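Local coordinates for F5/8 type C domain protein (Clostridium perfringens, PDB 7JRM) that probably recognises mucin-type glycans through a carbohydrate-binding module that forms part of the larger O-glycopeptidase ZmpB, at residues 165-170 with 175-180; 109-114 with 121-126. All coordinates share one frame; numbering follows the deposited sequence.

Contact 1. Residues 165-170 with 175-180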
# COMPACT_ATOMS: atom_id res chain seq x y z
N LYS A 165 35.52 6.07 30.70
CA LYS A 165 35.64 6.40 29.29
C LYS A 165 35.34 5.15 28.48
O LYS A 165 35.92 4.09 28.73
CB LYS A 165 37.04 6.93 28.95
CG LYS A 165 37.18 7.40 27.51
CD LYS A 165 38.64 7.59 27.12
CE LYS A 165 39.40 8.38 28.18
NZ LYS A 165 40.76 7.83 28.40
N PHE A 166 34.43 5.28 27.52
CA PHE A 166 34.04 4.15 26.69
C PHE A 166 34.87 4.14 25.41
O PHE A 166 35.08 5.18 24.78
CB PHE A 166 32.55 4.22 26.34
CG PHE A 166 31.65 4.12 27.53
CD1 PHE A 166 31.34 5.25 28.28
CD2 PHE A 166 31.11 2.91 27.91
CE1 PHE A 166 30.51 5.16 29.37
CE2 PHE A 166 30.27 2.82 29.00
CZ PHE A 166 29.98 3.95 29.74
N LYS A 167 35.35 2.96 25.04
CA LYS A 167 36.13 2.77 23.83
C LYS A 167 35.63 1.53 23.10
O LYS A 167 35.23 0.55 23.72
CB LYS A 167 37.63 2.63 24.14
CG LYS A 167 38.21 3.78 24.94
CD LYS A 167 39.69 3.57 25.23
CE LYS A 167 40.11 4.32 26.48
NZ LYS A 167 41.51 4.00 26.87
N VAL A 168 35.67 1.59 21.77
CA VAL A 168 35.21 0.49 20.92
C VAL A 168 36.35 0.12 19.98
O VAL A 168 36.82 0.95 19.20
CB VAL A 168 33.95 0.87 20.13
CG1 VAL A 168 33.65 -0.20 19.09
CG2 VAL A 168 32.77 1.05 21.07
N TYR A 169 36.80 -1.13 20.07
CA TYR A 169 37.86 -1.65 19.22
C TYR A 169 37.26 -2.62 18.22
O TYR A 169 36.41 -3.45 18.57
CB TYR A 169 38.94 -2.35 20.05
CG TYR A 169 39.72 -1.42 20.95
CD1 TYR A 169 40.97 -0.95 20.56
CD2 TYR A 169 39.22 -1.02 22.17
CE1 TYR A 169 41.70 -0.10 21.38
CE2 TYR A 169 39.93 -0.16 23.00
CZ TYR A 169 41.17 0.29 22.59
OH TYR A 169 41.89 1.13 23.41
N VAL A 170 37.70 -2.52 16.97
CA VAL A 170 37.25 -3.40 15.89
C VAL A 170 38.47 -4.14 15.38
O VAL A 170 39.36 -3.54 14.77
CB VAL A 170 36.56 -2.62 14.76
CG1 VAL A 170 36.22 -3.55 13.61
CG2 VAL A 170 35.31 -1.93 15.28
N LYS A 175 38.33 2.43 17.14
CA LYS A 175 37.52 3.11 16.14
C LYS A 175 36.71 4.27 16.68
O LYS A 175 36.45 5.22 15.94
CB LYS A 175 36.58 2.11 15.46
CG LYS A 175 37.28 1.06 14.62
CD LYS A 175 38.14 1.70 13.54
CE LYS A 175 38.69 0.66 12.59
NZ LYS A 175 39.39 1.28 11.43
N ALA A 176 36.30 4.22 17.94
CA ALA A 176 35.52 5.29 18.53
C ALA A 176 35.74 5.31 20.03
O ALA A 176 36.10 4.30 20.64
CB ALA A 176 34.02 5.15 18.21
N GLU A 177 35.52 6.49 20.62
CA GLU A 177 35.66 6.66 22.06
C GLU A 177 34.95 7.94 22.47
O GLU A 177 34.74 8.84 21.66
CB GLU A 177 37.13 6.69 22.49
CG GLU A 177 37.85 7.99 22.17
CD GLU A 177 39.31 7.95 22.56
OE1 GLU A 177 39.71 7.04 23.32
OE2 GLU A 177 40.07 8.84 22.11
N THR A 178 34.59 8.00 23.75
CA THR A 178 33.98 9.18 24.33
C THR A 178 35.01 9.95 25.15
O THR A 178 36.16 9.52 25.32
CB THR A 178 32.78 8.80 25.20
OG1 THR A 178 33.24 8.14 26.39
CG2 THR A 178 31.84 7.87 24.45
N ASP A 179 34.61 11.11 25.66
CA ASP A 179 35.40 11.80 26.66
C ASP A 179 35.23 11.11 28.01
O ASP A 179 34.57 10.07 28.13
CB ASP A 179 34.99 13.27 26.73
CG ASP A 179 34.91 13.93 25.37
OD1 ASP A 179 35.77 13.64 24.51
OD2 ASP A 179 33.98 14.74 25.16
N VAL A 180 35.82 11.70 29.04
CA VAL A 180 35.60 11.20 30.40
C VAL A 180 34.17 11.53 30.80
O VAL A 180 33.78 12.71 30.86
CB VAL A 180 36.61 11.79 31.38
CG1 VAL A 180 36.12 11.62 32.81
CG2 VAL A 180 37.97 11.13 31.20
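Phe-166 and Thr-178 meet through the threonine hydroxyl, a side chain joining the backbone bonding between the two strands. Thr-178 CB carries OG1 between its own N and carbonyl carbon (chi1 70°), a position from which Thr-178 OG1 accepts the N-H of Phe-166 N at 3.3 Å and donates to Asp-179 O at 2.9 Å, in the carbonyl plane on a lone pair. The same oxygen lies in the plane of the Phe-166 ring, at its edge by CD1, and CG2 rests near Phe-166 CB. Between the same two residues, Thr-178 N gives a bond to Phe-166 O. After the non-hydrogen-bonded pair Lys-167 and Glu-177 comes a classic beta bulge, where Lys-175 and Ala-176 both face Val-168: Val-168 N binds Ala-176 O, and Lys-175 N gives a nearly straight bond (175°) to Val-168 O. Across the other face Lys-167 and Glu-177 run side by side, Lys-167 CG to Glu-177 OE1 3.9 Å, yet Lys-167 NZ makes its salt bridge with Asp-205. Beyond the hairpin, strand 199-205 pairs with the far edge of strand 163-170, while Phe-166, Val-168 and Thr-178 face strands 145-152 and 188-193 of the opposing sheet, and Phe-166 meets Trp-218 edge-to-face.

Contact 2. Residues 109-114 with 121-126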
# COMPACT_ATOMS: atom_id res chain seq x y z
N GLY A 109 22.33 -4.91 39.50
CA GLY A 109 21.10 -5.67 39.42
C GLY A 109 19.87 -4.86 39.08
O GLY A 109 18.87 -5.43 38.64
N ASN A 110 19.92 -3.54 39.26
CA ASN A 110 18.80 -2.69 38.91
C ASN A 110 18.71 -2.55 37.39
O ASN A 110 19.55 -3.03 36.63
CB ASN A 110 18.95 -1.32 39.55
CG ASN A 110 18.72 -1.35 41.05
OD1 ASN A 110 17.91 -2.13 41.55
ND2 ASN A 110 19.42 -0.49 41.77
N GLN A 111 17.65 -1.87 36.95
CA GLN A 111 17.47 -1.62 35.52
C GLN A 111 18.57 -0.71 34.99
O GLN A 111 19.14 0.11 35.72
CB GLN A 111 16.10 -1.00 35.26
CG GLN A 111 14.92 -1.93 35.47
CD GLN A 111 13.59 -1.21 35.38
OE1 GLN A 111 13.28 -0.35 36.21
NE2 GLN A 111 12.79 -1.55 34.38
N ILE A 112 18.87 -0.87 33.70
CA ILE A 112 19.85 -0.00 33.05
C ILE A 112 19.26 1.40 32.94
O ILE A 112 18.21 1.60 32.31
CB ILE A 112 20.24 -0.56 31.67
CG1 ILE A 112 21.05 -1.84 31.84
CG2 ILE A 112 21.01 0.48 30.88
CD1 ILE A 112 21.20 -2.63 30.57
N ARG A 113 19.92 2.37 33.56
CA ARG A 113 19.41 3.73 33.63
C ARG A 113 20.54 4.71 33.36
O ARG A 113 21.59 4.65 34.01
CB ARG A 113 18.77 4.01 35.00
CG ARG A 113 17.49 3.24 35.24
CD ARG A 113 17.02 3.37 36.69
NE ARG A 113 18.02 2.91 37.64
CZ ARG A 113 18.38 3.59 38.73
NH1 ARG A 113 17.82 4.76 39.00
NH2 ARG A 113 19.31 3.10 39.54
N LEU A 114 20.31 5.62 32.41
CA LEU A 114 21.27 6.65 32.06
C LEU A 114 20.60 8.01 32.14
O LEU A 114 19.38 8.12 32.34
CB LEU A 114 21.85 6.42 30.65
CG LEU A 114 22.67 5.15 30.46
CD1 LEU A 114 23.23 5.08 29.05
CD2 LEU A 114 23.78 5.06 31.50
N VAL A 121 15.85 10.77 33.39
CA VAL A 121 16.50 9.46 33.41
C VAL A 121 15.88 8.59 32.32
O VAL A 121 14.66 8.50 32.22
CB VAL A 121 16.38 8.80 34.79
CG1 VAL A 121 16.87 7.36 34.73
CG2 VAL A 121 17.15 9.59 35.83
N GLU A 122 16.73 7.97 31.51
CA GLU A 122 16.29 7.05 30.47
C GLU A 122 16.50 5.62 30.96
O GLU A 122 17.62 5.22 31.28
CB GLU A 122 17.06 7.28 29.17
CG GLU A 122 16.50 6.52 27.98
CD GLU A 122 15.28 7.19 27.38
OE1 GLU A 122 15.06 8.39 27.65
OE2 GLU A 122 14.54 6.52 26.63
N THR A 123 15.41 4.85 31.01
CA THR A 123 15.45 3.47 31.46
C THR A 123 15.41 2.54 30.25
O THR A 123 14.52 2.65 29.41
CB THR A 123 14.27 3.16 32.39
OG1 THR A 123 14.17 4.19 33.39
CG2 THR A 123 14.47 1.82 33.07
N PHE A 124 16.39 1.64 30.17
CA PHE A 124 16.51 0.72 29.05
C PHE A 124 16.16 -0.70 29.49
O PHE A 124 16.50 -1.12 30.60
CB PHE A 124 17.94 0.73 28.48
CG PHE A 124 18.35 2.05 27.91
CD1 PHE A 124 18.85 3.05 28.72
CD2 PHE A 124 18.25 2.29 26.55
CE1 PHE A 124 19.23 4.27 28.19
CE2 PHE A 124 18.63 3.50 26.01
CZ PHE A 124 19.13 4.49 26.83
N ALA A 125 15.48 -1.43 28.61
CA ALA A 125 15.22 -2.84 28.87
C ALA A 125 16.37 -3.72 28.40
O ALA A 125 16.56 -4.82 28.94
CB ALA A 125 13.91 -3.27 28.20
N LYS A 126 17.14 -3.26 27.42
CA LYS A 126 18.21 -4.03 26.82
C LYS A 126 19.54 -3.30 26.97
O LYS A 126 19.58 -2.06 26.97
CB LYS A 126 17.93 -4.32 25.35
CG LYS A 126 16.50 -4.74 25.06
CD LYS A 126 16.23 -6.16 25.54
CE LYS A 126 16.98 -7.17 24.69
NZ LYS A 126 17.00 -8.52 25.32
O HOH W 1 17.34 -3.03 32.31
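Ile-112 O receives the N-H of Phe-124 N at 2.8 Å in an almost straight bond (176°), with the donor tilted 17° from the carbonyl plane. Thr-123 CA adds a CH···O contact to Ile-112 O at 3.4 Å, and the Phe-124 ring brings its edge to it, the oxygen lying in the ring plane. A water links the two residues a second time: it accepts from Ile-112 N and donates to Phe-124 O at 2.7 Å. Toward the turn the pairing is direct in both directions, since Leu-114 N binds Glu-122 O and Glu-122 N binds Leu-114 O.

Side chains divide between the two faces. On one, Ile-112 points CG2 away from its own backbone N and beside its carbonyl carbon, bringing Ile-112 CG2 to 3.9 Å from Phe-124 CB; Leu-114 CD1 approaches ring atom CE1 obliquely, and each aliphatic chain crosses Phe-124 at about a right angle. On the other, Arg-113 and Thr-123 lie side by side, Arg-113 CG against Thr-123 OG1, while Val-121 CG1 touches Arg-113 CB at 3.9 Å. Ile-112, Leu-114 and Phe-124 pack on strand 215-224, and the ring also meets Trp-149. The whole is a two-stranded antiparallel beta hairpin laid by the face of Ile-112, Leu-114 and Phe-124 against a sheet of the NPCBM/NEW2 domain.

Both contacts are antiparallel hairpins of one NPCBM/NEW2 domain, their centres about 21 Å apart and without direct touch. Contact 1 belongs to a five-stranded sheet, in which strand 173-182 is outermost, while strand 163-170 pairs on its other side with 199-205; contact 2 is a sheet of two strands alone. Each mixes buried apolar residues with exposed ones, but the bonding beyond plain strand pairing differs: a bulge and a threonine hydroxyl in 165-170 with 175-180, a bridging water in 109-114 with 121-126. Both turn a face largely of apolar residues to different strands of one six-stranded sheet.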